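Local coordinates for AlyGC (Glaciecola chathamensis, PDB 5GKD), which probably depolymerises alginate by beta-elimination, as a calcium-binding lyase of polysaccharide lyase family 6 built on parallel beta-helices, at residues S179-S190 against C209-S220; R284-V295 against Q323-A334. All coordinates share one frame; numbering follows the deposited sequence.

Contact 1 of 2, residues S179-S190 against C209-S220; sequences SNGGETLRIGTS and CNGEVEIISNKS. With CA (calcium ion), chain E; GOL (glycerol), chain F; PO4 (phosphate ion), chain H.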
loop_
_atom_site.group_PDB
_atom_site.type_symbol
_atom_site.label_atom_id
_atom_site.label_comp_id
_atom_site.label_asym_id
_atom_site.label_seq_id
_atom_site.Cartn_x
_atom_site.Cartn_y
_atom_site.Cartn_z
ATOM N N SER A 179 13.028 -8.992 7.265
ATOM C CA SER A 179 12.614 -8.795 8.647
ATOM C C SER A 179 12.837 -10.107 9.378
ATOM O O SER A 179 13.275 -11.100 8.788
ATOM C CB SER A 179 11.153 -8.363 8.764
ATOM O OG SER A 179 10.292 -9.478 8.803
ATOM N N ASN A 180 12.514 -10.111 10.663
ATOM C CA ASN A 180 12.428 -11.361 11.395
ATOM C C ASN A 180 11.299 -12.230 10.836
ATOM O O ASN A 180 10.382 -11.755 10.170
ATOM C CB ASN A 180 12.213 -11.097 12.884
ATOM C CG ASN A 180 12.624 -12.284 13.758
ATOM O OD1 ASN A 180 12.296 -12.340 14.939
ATOM N ND2 ASN A 180 13.348 -13.216 13.183
ATOM N N GLY A 181 11.398 -13.528 11.082
ATOM C CA GLY A 181 10.381 -14.473 10.673
ATOM C C GLY A 181 10.646 -15.227 9.390
ATOM O O GLY A 181 9.688 -15.690 8.767
ATOM N N GLY A 182 11.904 -15.379 8.983
ATOM C CA GLY A 182 12.212 -16.090 7.753
ATOM C C GLY A 182 12.925 -17.411 7.948
ATOM O O GLY A 182 13.707 -17.831 7.094
ATOM N N GLU A 183 12.669 -18.067 9.076
ATOM C CA GLU A 183 13.377 -19.293 9.424
ATOM C C GLU A 183 12.995 -20.428 8.478
ATOM O O GLU A 183 11.888 -20.474 7.944
ATOM C CB GLU A 183 13.066 -19.702 10.866
ATOM C CG GLU A 183 13.426 -18.679 11.924
ATOM C CD GLU A 183 12.276 -17.738 12.263
ATOM O OE1 GLU A 183 11.318 -17.673 11.485
ATOM O OE2 GLU A 183 12.325 -17.081 13.321
ATOM N N THR A 184 13.933 -21.339 8.262
ATOM C CA THR A 184 13.616 -22.539 7.507
ATOM C C THR A 184 12.976 -23.597 8.399
ATOM O O THR A 184 11.984 -24.208 8.008
ATOM C CB THR A 184 14.874 -23.072 6.816
ATOM O OG1 THR A 184 15.264 -22.154 5.785
ATOM C CG2 THR A 184 14.619 -24.434 6.180
ATOM N N LEU A 185 13.496 -23.792 9.613
ATOM C CA LEU A 185 13.002 -24.804 10.544
ATOM C C LEU A 185 12.975 -24.201 11.944
ATOM O O LEU A 185 13.996 -23.717 12.429
ATOM C CB LEU A 185 13.902 -26.052 10.511
ATOM C CG LEU A 185 13.452 -27.465 10.934
ATOM C CD1 LEU A 185 14.590 -28.247 11.563
ATOM C CD2 LEU A 185 12.265 -27.488 11.829
ATOM N N ARG A 186 11.824 -24.238 12.600
ATOM C CA ARG A 186 11.686 -23.813 13.988
ATOM C C ARG A 186 11.138 -24.977 14.809
ATOM O O ARG A 186 10.116 -25.561 14.449
ATOM C CB ARG A 186 10.749 -22.613 14.099
ATOM C CG ARG A 186 10.517 -22.135 15.525
ATOM C CD ARG A 186 9.422 -21.079 15.566
ATOM N NE ARG A 186 8.109 -21.712 15.571
ATOM C CZ ARG A 186 7.007 -21.175 15.052
ATOM N NH1 ARG A 186 7.051 -19.975 14.485
ATOM N NH2 ARG A 186 5.864 -21.838 15.100
ATOM N N ILE A 187 11.795 -25.316 15.911
ATOM C CA ILE A 187 11.330 -26.426 16.738
ATOM C C ILE A 187 10.794 -25.844 18.038
ATOM O O ILE A 187 11.540 -25.590 18.992
ATOM C CB ILE A 187 12.423 -27.465 16.981
ATOM C CG1 ILE A 187 13.056 -27.858 15.651
ATOM C CG2 ILE A 187 11.830 -28.710 17.634
ATOM C CD1 ILE A 187 14.289 -28.720 15.820
ATOM N N GLY A 188 9.491 -25.663 18.093
ATOM C CA GLY A 188 8.880 -25.086 19.258
ATOM C C GLY A 188 8.741 -23.588 19.129
ATOM O O GLY A 188 8.914 -22.979 18.068
ATOM N N THR A 189 8.459 -22.988 20.274
ATOM C CA THR A 189 8.091 -21.591 20.378
ATOM C C THR A 189 8.481 -21.162 21.785
ATOM O O THR A 189 8.655 -22.002 22.670
ATOM C CB THR A 189 6.588 -21.445 20.080
ATOM O OG1 THR A 189 6.385 -20.527 18.995
ATOM C CG2 THR A 189 5.820 -21.038 21.283
ATOM N N SER A 190 8.681 -19.861 21.987
ATOM C CA SER A 190 9.182 -19.424 23.288
ATOM C C SER A 190 8.249 -19.854 24.424
ATOM O O SER A 190 8.712 -20.281 25.487
ATOM C CB SER A 190 9.388 -17.910 23.288
ATOM O OG SER A 190 8.145 -17.247 23.242
ATOM N N CYS A 209 19.549 -21.296 2.247
ATOM C CA CYS A 209 18.427 -20.860 3.072
ATOM C C CYS A 209 18.825 -19.526 3.681
ATOM O O CYS A 209 19.598 -19.473 4.638
ATOM C CB CYS A 209 18.084 -21.918 4.117
ATOM S SG CYS A 209 17.505 -23.465 3.336
ATOM N N ASN A 210 18.305 -18.441 3.102
ATOM C CA ASN A 210 18.771 -17.084 3.367
ATOM C C ASN A 210 17.680 -16.198 3.974
ATOM O O ASN A 210 17.768 -14.969 3.895
ATOM C CB ASN A 210 19.294 -16.454 2.075
ATOM C CG ASN A 210 20.483 -17.193 1.497
ATOM O OD1 ASN A 210 20.976 -18.164 2.082
ATOM N ND2 ASN A 210 20.970 -16.728 0.338
ATOM N N GLY A 211 16.647 -16.798 4.576
ATOM C CA GLY A 211 15.516 -16.015 5.052
ATOM C C GLY A 211 15.896 -14.959 6.073
ATOM O O GLY A 211 15.367 -13.839 6.045
ATOM N N GLU A 212 16.831 -15.285 6.969
ATOM C CA GLU A 212 17.175 -14.438 8.113
ATOM C C GLU A 212 18.338 -15.044 8.894
ATOM O O GLU A 212 18.906 -16.058 8.481
ATOM C CB GLU A 212 15.982 -14.263 9.043
ATOM C CG GLU A 212 15.464 -15.595 9.562
ATOM C CD GLU A 212 14.886 -15.491 10.960
ATOM O OE1 GLU A 212 13.664 -15.300 11.118
ATOM O OE2 GLU A 212 15.674 -15.584 11.905
ATOM N N VAL A 213 18.664 -14.479 10.054
ATOM C CA VAL A 213 19.831 -14.967 10.788
ATOM C C VAL A 213 19.655 -16.415 11.245
ATOM O O VAL A 213 20.637 -17.158 11.357
ATOM C CB VAL A 213 20.150 -14.043 11.976
ATOM C CG1 VAL A 213 19.133 -14.213 13.087
ATOM C CG2 VAL A 213 21.576 -14.317 12.473
ATOM N N GLU A 214 18.431 -16.851 11.523
ATOM C CA GLU A 214 18.199 -18.220 11.963
ATOM C C GLU A 214 17.750 -19.058 10.778
ATOM O O GLU A 214 16.650 -18.864 10.264
ATOM C CB GLU A 214 17.159 -18.281 13.073
ATOM C CG GLU A 214 17.532 -17.571 14.360
ATOM C CD GLU A 214 16.439 -17.735 15.387
ATOM O OE1 GLU A 214 15.358 -17.168 15.179
ATOM O OE2 GLU A 214 16.642 -18.457 16.376
ATOM N N ILE A 215 18.617 -19.964 10.332
ATOM C CA ILE A 215 18.197 -21.040 9.442
ATOM C C ILE A 215 17.329 -22.027 10.206
ATOM O O ILE A 215 16.187 -22.305 9.828
ATOM C CB ILE A 215 19.419 -21.755 8.832
ATOM C CG1 ILE A 215 20.301 -20.811 8.022
ATOM C CG2 ILE A 215 19.001 -22.955 7.978
ATOM C CD1 ILE A 215 21.684 -21.416 7.819
ATOM N N ILE A 216 17.887 -22.599 11.269
ATOM C CA ILE A 216 17.173 -23.414 12.243
ATOM C C ILE A 216 17.069 -22.621 13.536
ATOM O O ILE A 216 18.063 -22.063 14.005
ATOM C CB ILE A 216 17.892 -24.751 12.502
ATOM C CG1 ILE A 216 17.982 -25.575 11.215
ATOM C CG2 ILE A 216 17.202 -25.491 13.622
ATOM C CD1 ILE A 216 18.689 -26.904 11.375
ATOM N N SER A 217 15.880 -22.580 14.113
ATOM C CA SER A 217 15.622 -21.875 15.363
ATOM C C SER A 217 15.131 -22.922 16.352
ATOM O O SER A 217 13.958 -23.306 16.313
ATOM C CB SER A 217 14.597 -20.760 15.158
ATOM O OG SER A 217 14.395 -19.973 16.330
ATOM N N ASN A 218 16.025 -23.437 17.199
ATOM C CA ASN A 218 15.607 -24.415 18.193
ATOM C C ASN A 218 15.015 -23.692 19.398
ATOM O O ASN A 218 15.654 -22.808 19.968
ATOM C CB ASN A 218 16.768 -25.307 18.623
ATOM C CG ASN A 218 16.297 -26.507 19.396
ATOM O OD1 ASN A 218 15.769 -27.458 18.818
ATOM N ND2 ASN A 218 16.448 -26.462 20.714
ATOM N N LYS A 219 13.789 -24.059 19.771
ATOM C CA LYS A 219 13.027 -23.361 20.810
ATOM C C LYS A 219 12.295 -24.365 21.689
ATOM O O LYS A 219 11.102 -24.236 21.963
ATOM C CB LYS A 219 12.026 -22.373 20.210
ATOM C CG LYS A 219 12.631 -21.089 19.621
ATOM C CD LYS A 219 11.518 -20.129 19.169
ATOM C CE LYS A 219 12.056 -18.787 18.693
ATOM N NZ LYS A 219 11.009 -17.955 18.038
ATOM N N SER A 220 12.995 -25.408 22.105
ATOM C CA SER A 220 12.427 -26.426 22.979
ATOM C C SER A 220 13.582 -27.276 23.489
ATOM O O SER A 220 14.746 -27.052 23.132
ATOM C CB SER A 220 11.382 -27.267 22.259
ATOM O OG SER A 220 11.867 -27.704 21.006
HETATM CA CA CA E . 14.222 -15.427 13.898
HETATM C C1 GOL F . 7.826 -17.006 19.521
HETATM O O1 GOL F . 8.818 -17.967 19.818
HETATM C C2 GOL F . 7.896 -15.901 20.578
HETATM O O2 GOL F . 9.228 -15.611 20.929
HETATM C C3 GOL F . 7.280 -14.578 20.169
HETATM O O3 GOL F . 7.942 -13.642 20.996
HETATM P P PO4 H . 13.416 -15.234 17.363
HETATM O O1 PO4 H . 14.040 -16.604 17.339
HETATM O O2 PO4 H . 12.970 -14.947 15.984
HETATM O O3 PO4 H . 14.456 -14.193 17.857
HETATM O O4 PO4 H . 12.156 -15.358 18.188
HETATM O O HOH W 1 15.491 -11.187 6.522
HETATM O O HOH W 2 15.862 -19.457 6.268
HETATM O O HOH W 3 12.083 -18.631 15.534
HETATM O O HOH W 4 15.852 -13.869 14.958
#
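Three carboxylates from the two segments converge on a single calcium ion: Glu183 from 179-190, Glu212 and Glu214 from 209-220. Glu212 straddles the ion, its OE2 lying 2.5 Å and its OE1 2.8 Å from the calcium. Glu183 and Glu214 each offer one oxygen, with Glu183 OE2 at 2.6 Å and Glu214 OE1 at 2.4 Å from the metal. Phosphate O2 and water 4 add to the shell. Asn180 belongs to the site too, but its amide is modelled with nitrogen toward the ion, which makes that amide's orientation doubtful.

Glu212 is fixed by backbone as well as metal. Its CG sits between the backbone N and the carbonyl carbon (chi1 58°), which, with a bend at chi2, brings the carboxylate to the backbone of Gly181 and Gly182. Both glycine N-H groups donate to OE1, the Gly182 N at 2.8 Å from Glu212 OE1 on the anti lone pair, while OE2 accepts from Glu214 N. The Glu183 and Glu212 carboxylates, their planes 36° apart, come close because both bind the ion.

Beyond the site the segments run on as neighbouring parallel strands of the beta-helix, with bonds such as Ser217 N to Leu185 O and Ile187 N to Ser217 O. Arg186 and Ser217 share the face on the calcium side; Leu185 and Ile216 turn to the other, against strands 200-207 and 224-231. Ser217 OG reaches Glu214 OE2 from above the carboxylate plane at 2.7 Å, steadying a calcium ligand from the second shell. Water 3 joins Glu183 OE2, Ser217 OG and Lys219 NZ, and this lysine also bonds phosphate O4, 2.8 Å from its NZ.

Calcium probably offsets the acids' mutual repulsion; the phosphate, probably from the crystallisation liquor, is held by calcium, Lys219 and Arg240, which would be consistent with a cleft for alginate carboxylates.

Contact 2 of 2, residues R284-V295 against Q323-A334; sequences RFGSGLTVMNGV and QFAAGSDKERSA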
loop_
_atom_site.group_PDB
_atom_site.type_symbol
_atom_site.label_atom_id
_atom_site.label_comp_id
_atom_site.label_asym_id
_atom_site.label_seq_id
_atom_site.Cartn_x
_atom_site.Cartn_y
_atom_site.Cartn_z
ATOM N N ARG A 284 28.811 -11.166 14.599
ATOM C CA ARG A 284 27.823 -10.917 15.659
ATOM C C ARG A 284 26.956 -12.171 15.781
ATOM O O ARG A 284 27.504 -13.271 15.915
ATOM C CB ARG A 284 27.069 -9.622 15.403
ATOM C CG ARG A 284 26.331 -9.130 16.643
ATOM C CD ARG A 284 25.987 -7.639 16.586
ATOM N NE ARG A 284 25.529 -7.180 17.899
ATOM C CZ ARG A 284 24.269 -7.216 18.319
ATOM N NH1 ARG A 284 23.304 -7.682 17.527
ATOM N NH2 ARG A 284 23.967 -6.772 19.531
ATOM N N PHE A 285 25.631 -12.064 15.731
ATOM C CA PHE A 285 24.799 -13.246 15.879
ATOM C C PHE A 285 24.895 -14.190 14.679
ATOM O O PHE A 285 24.486 -15.348 14.791
ATOM C CB PHE A 285 23.338 -12.840 16.117
ATOM C CG PHE A 285 23.112 -12.029 17.380
ATOM C CD1 PHE A 285 24.122 -11.863 18.319
ATOM C CD2 PHE A 285 21.867 -11.453 17.627
ATOM C CE1 PHE A 285 23.914 -11.123 19.463
ATOM C CE2 PHE A 285 21.635 -10.718 18.752
ATOM C CZ PHE A 285 22.662 -10.542 19.688
ATOM N N GLY A 286 25.435 -13.738 13.545
ATOM C CA GLY A 286 25.651 -14.618 12.416
ATOM C C GLY A 286 27.063 -15.161 12.282
ATOM O O GLY A 286 27.471 -15.572 11.186
ATOM N N SER A 287 27.817 -15.166 13.379
ATOM C CA SER A 287 29.180 -15.681 13.352
ATOM C C SER A 287 29.204 -17.188 13.079
ATOM O O SER A 287 28.210 -17.900 13.251
ATOM C CB SER A 287 29.892 -15.403 14.677
ATOM O OG SER A 287 29.938 -14.012 14.947
ATOM N N GLY A 288 30.376 -17.669 12.661
ATOM C CA GLY A 288 30.581 -19.104 12.540
ATOM C C GLY A 288 30.359 -19.832 13.850
ATOM O O GLY A 288 29.779 -20.915 13.878
ATOM N N LEU A 289 30.810 -19.248 14.955
ATOM C CA LEU A 289 30.535 -19.809 16.267
ATOM C C LEU A 289 30.239 -18.655 17.208
ATOM O O LEU A 289 31.033 -17.717 17.297
ATOM C CB LEU A 289 31.718 -20.627 16.786
ATOM C CG LEU A 289 31.532 -21.873 17.671
ATOM C CD1 LEU A 289 32.755 -22.088 18.603
ATOM C CD2 LEU A 289 30.207 -21.947 18.421
ATOM N N THR A 290 29.117 -18.734 17.915
ATOM C CA THR A 290 28.665 -17.650 18.774
ATOM C C THR A 290 28.224 -18.209 20.114
ATOM O O THR A 290 27.351 -19.077 20.157
ATOM C CB THR A 290 27.484 -16.891 18.145
ATOM O OG1 THR A 290 27.842 -16.440 16.837
ATOM C CG2 THR A 290 27.097 -15.706 19.011
ATOM N N VAL A 291 28.780 -17.678 21.197
ATOM C CA VAL A 291 28.305 -17.972 22.537
ATOM C C VAL A 291 27.801 -16.657 23.116
ATOM O O VAL A 291 28.589 -15.743 23.391
ATOM C CB VAL A 291 29.389 -18.598 23.422
ATOM C CG1 VAL A 291 28.780 -19.072 24.732
ATOM C CG2 VAL A 291 30.055 -19.768 22.705
ATOM N N MET A 292 26.492 -16.553 23.292
ATOM C CA MET A 292 25.873 -15.280 23.626
ATOM C C MET A 292 25.916 -14.984 25.122
ATOM O O MET A 292 25.980 -15.884 25.964
ATOM C CB MET A 292 24.420 -15.250 23.158
ATOM C CG MET A 292 24.240 -14.829 21.716
ATOM S SD MET A 292 22.531 -14.389 21.325
ATOM C CE MET A 292 22.345 -12.857 22.248
ATOM N N ASN A 293 25.889 -13.695 25.434
ATOM C CA ASN A 293 25.458 -13.225 26.740
ATOM C C ASN A 293 23.947 -13.328 26.843
ATOM O O ASN A 293 23.241 -13.202 25.847
ATOM C CB ASN A 293 25.882 -11.769 26.959
ATOM C CG ASN A 293 27.089 -11.647 27.873
ATOM O OD1 ASN A 293 27.917 -12.538 27.922
ATOM N ND2 ASN A 293 27.155 -10.564 28.637
ATOM N N GLY A 294 23.457 -13.559 28.062
ATOM C CA GLY A 294 22.043 -13.586 28.349
ATOM C C GLY A 294 21.622 -12.450 29.273
ATOM O O GLY A 294 22.409 -11.598 29.664
ATOM N N VAL A 295 20.339 -12.441 29.592
ATOM C CA VAL A 295 19.740 -11.450 30.481
ATOM C C VAL A 295 19.535 -12.104 31.845
ATOM O O VAL A 295 18.945 -13.191 31.907
ATOM C CB VAL A 295 18.398 -10.931 29.933
ATOM C CG1 VAL A 295 17.836 -9.826 30.837
ATOM C CG2 VAL A 295 18.511 -10.454 28.501
ATOM N N GLN A 323 32.790 -15.665 18.301
ATOM C CA GLN A 323 32.475 -14.572 19.207
ATOM C C GLN A 323 31.907 -15.111 20.510
ATOM O O GLN A 323 30.897 -15.822 20.515
ATOM C CB GLN A 323 31.539 -13.579 18.524
ATOM C CG GLN A 323 32.189 -13.002 17.271
ATOM C CD GLN A 323 31.608 -11.659 16.816
ATOM O OE1 GLN A 323 30.526 -11.257 17.228
ATOM N NE2 GLN A 323 32.344 -10.964 15.958
ATOM N N PHE A 324 32.570 -14.778 21.615
ATOM C CA PHE A 324 32.152 -15.192 22.943
ATOM C C PHE A 324 31.553 -13.999 23.668
ATOM O O PHE A 324 32.014 -12.865 23.507
ATOM C CB PHE A 324 33.330 -15.755 23.747
ATOM C CG PHE A 324 33.992 -16.950 23.115
ATOM C CD1 PHE A 324 33.347 -18.176 23.070
ATOM C CD2 PHE A 324 35.273 -16.866 22.622
ATOM C CE1 PHE A 324 33.973 -19.287 22.515
ATOM C CE2 PHE A 324 35.902 -17.977 22.074
ATOM C CZ PHE A 324 35.251 -19.182 22.020
ATOM N N ALA A 325 30.528 -14.268 24.472
ATOM C CA ALA A 325 29.748 -13.234 25.148
ATOM C C ALA A 325 29.147 -12.231 24.160
ATOM O O ALA A 325 28.935 -11.065 24.492
ATOM C CB ALA A 325 30.587 -12.526 26.208
ATOM N N ALA A 326 28.848 -12.681 22.946
ATOM C CA ALA A 326 28.257 -11.806 21.938
ATOM C C ALA A 326 26.901 -11.270 22.389
ATOM O O ALA A 326 26.124 -11.958 23.044
ATOM C CB ALA A 326 28.107 -12.557 20.616
ATOM N N GLY A 327 26.620 -10.028 22.031
ATOM C CA GLY A 327 25.428 -9.367 22.505
ATOM C C GLY A 327 25.563 -8.716 23.862
ATOM O O GLY A 327 24.569 -8.191 24.380
ATOM N N SER A 328 26.753 -8.729 24.459
ATOM C CA SER A 328 26.913 -8.158 25.790
ATOM C C SER A 328 26.565 -6.679 25.771
ATOM O O SER A 328 27.055 -5.923 24.923
ATOM C CB SER A 328 28.348 -8.343 26.279
ATOM O OG SER A 328 28.548 -7.669 27.509
ATOM N N ASP A 329 25.697 -6.274 26.685
ATOM C CA ASP A 329 25.343 -4.865 26.848
ATOM C C ASP A 329 24.626 -4.726 28.183
ATOM O O ASP A 329 24.664 -5.635 29.021
ATOM C CB ASP A 329 24.510 -4.339 25.667
ATOM C CG ASP A 329 23.260 -5.168 25.386
ATOM O OD1 ASP A 329 22.645 -5.724 26.310
ATOM O OD2 ASP A 329 22.888 -5.267 24.208
ATOM N N LYS A 330 23.964 -3.584 28.385
ATOM C CA LYS A 330 23.362 -3.313 29.685
ATOM C C LYS A 330 22.234 -4.284 29.995
ATOM O O LYS A 330 22.035 -4.639 31.160
ATOM C CB LYS A 330 22.872 -1.870 29.739
ATOM C CG LYS A 330 23.971 -0.845 29.516
ATOM C CD LYS A 330 24.991 -0.866 30.641
ATOM C CE LYS A 330 25.845 0.394 30.626
ATOM N NZ LYS A 330 25.016 1.641 30.492
ATOM N N GLU A 331 21.499 -4.734 28.971
ATOM C CA GLU A 331 20.467 -5.742 29.173
ATOM C C GLU A 331 21.073 -7.133 29.294
ATOM O O GLU A 331 20.833 -7.835 30.279
ATOM C CB GLU A 331 19.440 -5.706 28.027
ATOM C CG GLU A 331 18.298 -6.699 28.199
ATOM C CD GLU A 331 17.590 -7.063 26.899
ATOM O OE1 GLU A 331 18.100 -6.687 25.820
ATOM O OE2 GLU A 331 16.520 -7.732 26.964
ATOM N N ARG A 332 21.852 -7.545 28.293
ATOM C CA ARG A 332 22.438 -8.888 28.242
ATOM C C ARG A 332 23.777 -8.914 28.991
ATOM O O ARG A 332 24.859 -8.997 28.418
ATOM C CB ARG A 332 22.598 -9.344 26.793
ATOM C CG ARG A 332 21.298 -9.634 26.043
ATOM C CD ARG A 332 21.588 -10.069 24.607
ATOM N NE ARG A 332 22.022 -8.947 23.777
ATOM C CZ ARG A 332 21.410 -8.543 22.673
ATOM N NH1 ARG A 332 20.337 -9.171 22.241
ATOM N NH2 ARG A 332 21.880 -7.507 22.000
ATOM N N SER A 333 23.680 -8.885 30.311
ATOM C CA SER A 333 24.843 -8.709 31.167
ATOM C C SER A 333 25.308 -10.003 31.814
ATOM O O SER A 333 26.273 -9.983 32.580
ATOM C CB SER A 333 24.537 -7.673 32.255
ATOM O OG SER A 333 23.480 -8.132 33.080
ATOM N N ALA A 334 24.647 -11.118 31.541
ATOM C CA ALA A 334 24.970 -12.406 32.150
ATOM C C ALA A 334 25.894 -13.163 31.200
ATOM O O ALA A 334 25.443 -13.706 30.188
ATOM C CB ALA A 334 23.697 -13.200 32.446
HETATM O O HOH W 5 24.828 -5.727 22.150
HETATM O O HOH W 6 25.885 -16.275 28.652
#
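Asn293 reaches across to the chain at Arg332, its ND2 giving a nearly straight bond (163°) to Arg332 O at 2.8 Å. The acceptor lies in the amide plane, and Asp359 takes a second bond from the same nitrogen. On the amide's other branch, Asn293 OD1 rests 3.2 Å from Ala325 CB, while the backbone N of Asn293 bonds Ala326 O. Gly294 next pairs antiparallel with Ala334, Ser333 and Ala334 both facing it in a classic bulge.

Arg332 runs back past Val295 and the methyl of Met292. Its chain bends at chi3 (-73°), bringing one guanidinium face against the edge of the Phe285 ring, the planes 86° apart and Phe285 CZ 3.7 Å from Arg332 NH1. In the guanidinium plane, Arg332 NE donates to Gly327 O at 2.7 Å. Arg284 NH2 comes within 3.3 Å of Arg332 NH2, but Glu631 forms salt bridges to both.

These are successive coils of a parallel beta-helix, the fold of the pectate-lyase-like clan. Between Val291 and Met292 the register slips by one residue, a beta bulge at the corner where 323-334 turns.

Gln323 works at the start of the pairing, beside Leu289 and Val291. Its N bonds Leu289 O and its O receives Val291 N; the side chain extends past Ser287, whose OG lies 3.4 Å from Gln323 CG, and brings Gln323 OE1 to 3.1 Å from Arg284 N.

From the N terminus, 179-190 runs on through strand 200-207 before 209-220 returns beside it, so contact 1 closes a loop of 18 residues. The chain then lays down strands 236-241 and 263-265 on the same side of the beta-helix. Only afterwards does contact 2 open; 284-295 is rejoined by 323-334 after 27 residues that include strand 310-317. The two closures follow in series, neither nested nor crossed, with centres about 18 Å apart. Both tie neighbouring parallel strands of one run, and they touch where Val213 CG2 packs 3.9 Å from Phe285 O. The carbonate pocket draws on both neighbourhoods: Glu214 from contact 1, Arg240 and Arg264 from the strands between, Tyr303 from the loop contact 2 closes.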